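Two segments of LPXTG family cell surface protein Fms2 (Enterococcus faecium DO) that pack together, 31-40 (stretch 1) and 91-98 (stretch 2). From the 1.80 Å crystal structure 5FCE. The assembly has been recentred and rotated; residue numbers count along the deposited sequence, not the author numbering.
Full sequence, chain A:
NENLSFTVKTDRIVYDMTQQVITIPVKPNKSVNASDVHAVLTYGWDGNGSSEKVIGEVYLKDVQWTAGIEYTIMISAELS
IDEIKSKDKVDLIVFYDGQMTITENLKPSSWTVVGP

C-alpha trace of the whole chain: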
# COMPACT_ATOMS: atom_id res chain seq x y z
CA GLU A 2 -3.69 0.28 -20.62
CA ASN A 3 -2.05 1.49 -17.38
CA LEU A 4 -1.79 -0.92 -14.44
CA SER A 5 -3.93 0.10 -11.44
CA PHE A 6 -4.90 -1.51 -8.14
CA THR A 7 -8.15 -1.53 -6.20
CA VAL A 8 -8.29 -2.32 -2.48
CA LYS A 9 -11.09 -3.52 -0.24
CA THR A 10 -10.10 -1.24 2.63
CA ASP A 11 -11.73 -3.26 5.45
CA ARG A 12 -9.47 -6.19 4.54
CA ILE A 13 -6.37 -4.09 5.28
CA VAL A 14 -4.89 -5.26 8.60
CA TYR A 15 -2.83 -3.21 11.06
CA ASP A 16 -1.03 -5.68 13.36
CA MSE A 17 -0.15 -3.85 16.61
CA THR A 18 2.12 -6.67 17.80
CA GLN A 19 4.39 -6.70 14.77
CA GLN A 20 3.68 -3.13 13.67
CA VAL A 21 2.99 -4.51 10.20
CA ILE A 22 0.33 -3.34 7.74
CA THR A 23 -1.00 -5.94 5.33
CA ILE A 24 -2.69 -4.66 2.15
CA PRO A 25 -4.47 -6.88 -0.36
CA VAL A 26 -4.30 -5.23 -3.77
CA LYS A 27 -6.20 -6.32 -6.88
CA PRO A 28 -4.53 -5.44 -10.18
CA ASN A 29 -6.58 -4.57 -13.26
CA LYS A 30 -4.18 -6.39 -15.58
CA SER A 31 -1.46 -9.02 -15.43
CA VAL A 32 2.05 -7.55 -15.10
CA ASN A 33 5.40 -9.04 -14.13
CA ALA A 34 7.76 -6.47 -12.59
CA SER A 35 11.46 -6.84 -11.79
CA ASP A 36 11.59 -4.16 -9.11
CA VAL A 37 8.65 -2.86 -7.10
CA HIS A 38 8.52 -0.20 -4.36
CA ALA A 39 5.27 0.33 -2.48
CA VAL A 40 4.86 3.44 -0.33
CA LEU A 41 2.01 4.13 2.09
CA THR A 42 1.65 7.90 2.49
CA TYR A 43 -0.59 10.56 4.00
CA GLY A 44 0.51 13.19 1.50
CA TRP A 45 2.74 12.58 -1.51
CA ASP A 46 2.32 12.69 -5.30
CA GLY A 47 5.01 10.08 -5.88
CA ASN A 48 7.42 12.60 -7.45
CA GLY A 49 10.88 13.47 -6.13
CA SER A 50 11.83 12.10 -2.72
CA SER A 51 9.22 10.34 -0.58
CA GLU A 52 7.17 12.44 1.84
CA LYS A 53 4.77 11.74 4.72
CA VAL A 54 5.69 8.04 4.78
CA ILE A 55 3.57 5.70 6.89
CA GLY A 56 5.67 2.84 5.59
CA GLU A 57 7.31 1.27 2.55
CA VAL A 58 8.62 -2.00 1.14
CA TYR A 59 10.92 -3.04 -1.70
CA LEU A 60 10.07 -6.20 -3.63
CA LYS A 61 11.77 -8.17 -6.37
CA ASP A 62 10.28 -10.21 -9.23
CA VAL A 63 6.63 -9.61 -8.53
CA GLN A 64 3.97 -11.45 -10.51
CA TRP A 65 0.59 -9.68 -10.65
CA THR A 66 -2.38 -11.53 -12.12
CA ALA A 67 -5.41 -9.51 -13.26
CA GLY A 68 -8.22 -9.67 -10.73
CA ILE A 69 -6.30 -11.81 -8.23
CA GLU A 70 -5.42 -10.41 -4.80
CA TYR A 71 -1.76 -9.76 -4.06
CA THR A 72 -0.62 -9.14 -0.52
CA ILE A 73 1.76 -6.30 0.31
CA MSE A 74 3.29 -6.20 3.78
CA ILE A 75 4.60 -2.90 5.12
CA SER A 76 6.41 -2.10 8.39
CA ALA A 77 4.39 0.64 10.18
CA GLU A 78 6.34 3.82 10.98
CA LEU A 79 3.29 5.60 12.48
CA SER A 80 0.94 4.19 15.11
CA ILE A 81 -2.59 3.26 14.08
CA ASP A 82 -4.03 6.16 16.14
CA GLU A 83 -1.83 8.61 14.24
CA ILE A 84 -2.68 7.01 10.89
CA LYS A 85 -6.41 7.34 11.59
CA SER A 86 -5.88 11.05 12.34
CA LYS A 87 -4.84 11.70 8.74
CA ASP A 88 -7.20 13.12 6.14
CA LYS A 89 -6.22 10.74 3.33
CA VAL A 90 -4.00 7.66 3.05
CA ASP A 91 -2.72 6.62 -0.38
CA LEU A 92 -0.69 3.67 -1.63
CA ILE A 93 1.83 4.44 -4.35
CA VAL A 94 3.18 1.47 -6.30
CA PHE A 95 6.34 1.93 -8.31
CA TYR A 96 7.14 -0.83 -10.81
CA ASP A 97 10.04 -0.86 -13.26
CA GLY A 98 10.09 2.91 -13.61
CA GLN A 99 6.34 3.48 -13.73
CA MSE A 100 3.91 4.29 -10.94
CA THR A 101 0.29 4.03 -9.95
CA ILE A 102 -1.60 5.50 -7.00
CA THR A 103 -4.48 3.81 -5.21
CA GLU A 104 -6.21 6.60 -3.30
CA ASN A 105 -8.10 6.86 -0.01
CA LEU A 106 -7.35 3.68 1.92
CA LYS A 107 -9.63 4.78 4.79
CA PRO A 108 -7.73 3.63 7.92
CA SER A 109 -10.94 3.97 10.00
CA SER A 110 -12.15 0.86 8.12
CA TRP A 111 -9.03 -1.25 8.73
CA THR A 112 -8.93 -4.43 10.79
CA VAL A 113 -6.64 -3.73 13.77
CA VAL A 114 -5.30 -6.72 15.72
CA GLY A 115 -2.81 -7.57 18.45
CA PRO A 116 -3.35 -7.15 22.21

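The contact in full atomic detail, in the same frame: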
# COMPACT_ATOMS: atom_id res chain seq x y z
N SER A 31 -2.58 -8.18 -15.83
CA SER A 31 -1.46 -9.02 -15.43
C SER A 31 -0.15 -8.35 -15.84
O SER A 31 0.03 -7.98 -17.00
CB SER A 31 -1.57 -10.41 -16.05
OG SER A 31 -2.69 -11.12 -15.56
N VAL A 32 0.76 -8.20 -14.88
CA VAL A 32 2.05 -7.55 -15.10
C VAL A 32 3.11 -8.27 -14.28
O VAL A 32 2.90 -8.53 -13.10
CB VAL A 32 2.04 -6.07 -14.65
CG1 VAL A 32 3.43 -5.43 -14.84
CG2 VAL A 32 1.01 -5.27 -15.42
N ASN A 33 4.25 -8.58 -14.90
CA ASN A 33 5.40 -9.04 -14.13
C ASN A 33 6.39 -7.88 -14.02
O ASN A 33 6.77 -7.28 -15.03
CB ASN A 33 6.09 -10.23 -14.81
CG ASN A 33 5.23 -11.49 -14.81
OD1 ASN A 33 4.48 -11.74 -13.88
ND2 ASN A 33 5.35 -12.28 -15.87
N ALA A 34 6.81 -7.56 -12.80
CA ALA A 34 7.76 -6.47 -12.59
C ALA A 34 9.03 -6.91 -11.86
O ALA A 34 8.98 -7.57 -10.82
CB ALA A 34 7.10 -5.31 -11.85
N SER A 35 10.18 -6.51 -12.39
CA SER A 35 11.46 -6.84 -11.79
C SER A 35 11.67 -6.18 -10.43
O SER A 35 12.13 -6.83 -9.48
CB SER A 35 12.58 -6.42 -12.75
OG SER A 35 13.85 -6.58 -12.18
N ASP A 36 11.35 -4.90 -10.34
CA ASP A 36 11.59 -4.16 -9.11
C ASP A 36 10.38 -3.31 -8.74
O ASP A 36 9.91 -2.49 -9.53
CB ASP A 36 12.83 -3.29 -9.25
CG ASP A 36 14.06 -4.11 -9.52
OD1 ASP A 36 14.67 -4.57 -8.54
OD2 ASP A 36 14.37 -4.31 -10.72
N VAL A 37 9.87 -3.52 -7.53
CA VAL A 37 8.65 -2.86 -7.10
C VAL A 37 8.94 -2.14 -5.78
O VAL A 37 9.72 -2.63 -4.97
CB VAL A 37 7.50 -3.89 -6.96
CG1 VAL A 37 6.28 -3.28 -6.28
CG2 VAL A 37 7.12 -4.43 -8.34
N HIS A 38 8.36 -0.96 -5.60
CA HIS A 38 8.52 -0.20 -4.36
C HIS A 38 7.16 0.35 -4.00
O HIS A 38 6.62 1.18 -4.73
CB HIS A 38 9.49 0.96 -4.60
CG HIS A 38 9.71 1.84 -3.41
ND1 HIS A 38 10.17 3.13 -3.52
CD2 HIS A 38 9.54 1.62 -2.08
CE1 HIS A 38 10.29 3.67 -2.32
NE2 HIS A 38 9.90 2.77 -1.43
N ALA A 39 6.61 -0.11 -2.88
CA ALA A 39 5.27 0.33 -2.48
C ALA A 39 5.39 1.26 -1.29
O ALA A 39 6.08 0.95 -0.32
CB ALA A 39 4.41 -0.86 -2.16
N VAL A 40 4.73 2.42 -1.37
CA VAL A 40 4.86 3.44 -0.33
C VAL A 40 3.48 3.83 0.18
O VAL A 40 2.63 4.27 -0.60
CB VAL A 40 5.62 4.70 -0.83
CG1 VAL A 40 5.68 5.76 0.27
CG2 VAL A 40 7.03 4.34 -1.27
N ASP A 91 -2.86 7.19 0.96
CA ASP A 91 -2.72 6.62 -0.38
C ASP A 91 -1.64 5.56 -0.40
O ASP A 91 -0.71 5.59 0.42
CB ASP A 91 -2.35 7.70 -1.41
CG ASP A 91 -3.42 8.76 -1.59
OD1 ASP A 91 -4.61 8.48 -1.35
OD2 ASP A 91 -3.06 9.89 -1.98
N LEU A 92 -1.75 4.62 -1.34
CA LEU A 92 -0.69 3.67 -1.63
C LEU A 92 -0.13 3.95 -3.01
O LEU A 92 -0.86 3.97 -4.00
CB LEU A 92 -1.21 2.23 -1.57
CG LEU A 92 -0.19 1.13 -1.88
CD1 LEU A 92 0.83 0.97 -0.73
CD2 LEU A 92 -0.90 -0.20 -2.22
N ILE A 93 1.17 4.20 -3.08
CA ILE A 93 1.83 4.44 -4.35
C ILE A 93 2.66 3.21 -4.69
O ILE A 93 3.46 2.75 -3.88
CB ILE A 93 2.72 5.70 -4.26
CG1 ILE A 93 1.89 6.92 -3.86
CG2 ILE A 93 3.43 5.99 -5.60
CD1 ILE A 93 2.72 8.20 -3.73
N VAL A 94 2.43 2.65 -5.88
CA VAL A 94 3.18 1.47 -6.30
C VAL A 94 4.06 1.82 -7.48
O VAL A 94 3.55 2.17 -8.56
CB VAL A 94 2.28 0.30 -6.69
CG1 VAL A 94 3.12 -0.92 -7.03
CG2 VAL A 94 1.35 -0.03 -5.54
N PHE A 95 5.36 1.75 -7.25
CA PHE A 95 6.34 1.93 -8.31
C PHE A 95 6.71 0.56 -8.86
O PHE A 95 6.92 -0.37 -8.08
CB PHE A 95 7.60 2.60 -7.75
CG PHE A 95 7.37 3.96 -7.17
CD1 PHE A 95 7.15 4.12 -5.80
CD2 PHE A 95 7.39 5.09 -7.97
CE1 PHE A 95 6.94 5.37 -5.26
CE2 PHE A 95 7.18 6.35 -7.44
CZ PHE A 95 6.96 6.49 -6.08
N TYR A 96 6.81 0.45 -10.17
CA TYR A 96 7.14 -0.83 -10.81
C TYR A 96 7.91 -0.56 -12.09
O TYR A 96 7.40 0.06 -13.05
CB TYR A 96 5.87 -1.68 -11.08
CG TYR A 96 4.87 -1.02 -11.99
CD1 TYR A 96 4.02 -0.01 -11.53
CD2 TYR A 96 4.76 -1.41 -13.33
CE1 TYR A 96 3.12 0.60 -12.38
CE2 TYR A 96 3.87 -0.81 -14.18
CZ TYR A 96 3.05 0.19 -13.71
OH TYR A 96 2.16 0.77 -14.58
N ASP A 97 9.17 -0.99 -12.09
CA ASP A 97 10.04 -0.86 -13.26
C ASP A 97 10.03 0.50 -13.94
O ASP A 97 10.05 0.60 -15.17
CB ASP A 97 9.74 -1.98 -14.26
CG ASP A 97 10.12 -3.34 -13.73
OD1 ASP A 97 10.77 -3.38 -12.67
OD2 ASP A 97 9.78 -4.35 -14.38
N GLY A 98 10.00 1.55 -13.12
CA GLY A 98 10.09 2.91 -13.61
C GLY A 98 8.77 3.64 -13.76
O GLY A 98 8.74 4.85 -14.01
O HOH W 1 7.24 -4.26 -15.49
O HOH W 2 10.04 0.09 -8.35

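Two neighbouring antiparallel strands, one running through Val-37 to Val-40 and the other spanning 91-96, form the body of this contact, and their side chains divide between the two faces of the sheet. On one face Val-37, Ala-39, Val-94 and Tyr-96 lie together. Val-37 CG1 meets Val-94 CG1 at 4.0 Å, and Val-37 CG2 packs against Tyr-96 CB at 4.1 Å, so the t rotamer of Val-37 places its two methyl groups against successive residues on this face of the partner strand. Ala-39 is small, and its CB reaches Leu-92 CD1 at 4.3 Å. The apolar surface extends beyond the corner at Ser-35: Ala-34 CB lies 3.9 Å from Tyr-96 CB, and Val-32 CG1 makes a looser approach of 4.5 Å to Tyr-96 CD2.

The other face carries His-38, Val-40, Ile-93 and Phe-95. Val-40 CG2 sits at the edge of the Phe-95 ring, 4.1 Å from CE1. The imidazole of His-38 and the Phe-95 ring are inclined by only 25°, but with centroids 5.6 Å apart they are slid past one another and barely overlap; His-38 ND1 comes within 3.9 Å of Phe-95 CD1.

Between these faces runs a regular backbone ladder. His-38 and Phe-95 form a hydrogen-bonded pair, N to O and O to N both at 2.9 Å, and Val-40 and Ile-93 form the next, with Val-40 N to Ile-93 O at 2.8 Å and Ile-93 N to Val-40 O at 2.9 Å. In the non-hydrogen-bonded pairs that alternate with these, the alpha carbons draw closer, to 4.5 Å for both Ala-39 with Val-94 and Val-37 with Tyr-96. The carbonyls also accept CA-H...O contacts, such as Val-37 CA to Phe-95 O at 3.2 Å and Ala-39 CA to Ile-93 O at 3.3 Å.

At the polar edge the Asp-97 side chain takes over from the ladder. Asp-97 N still donates to Asp-36 O (3.1 Å), but Asp-36 N donates to Asp-97 OD1 (2.8 Å) and Ser-35 N to Asp-97 OD2 (3.0 Å), so one carboxylate receives two successive amides at the corner. Asp-36 OD2 lies 4.2 Å from Asp-97 OD1, a pairing of like charges; Ser-35 OG donates to Asp-36 OD2 at 2.7 Å. One water extends the network by bridging Asn-33 O (3.1 Å) and Asp-97 OD2 (2.8 Å) from its own O atom.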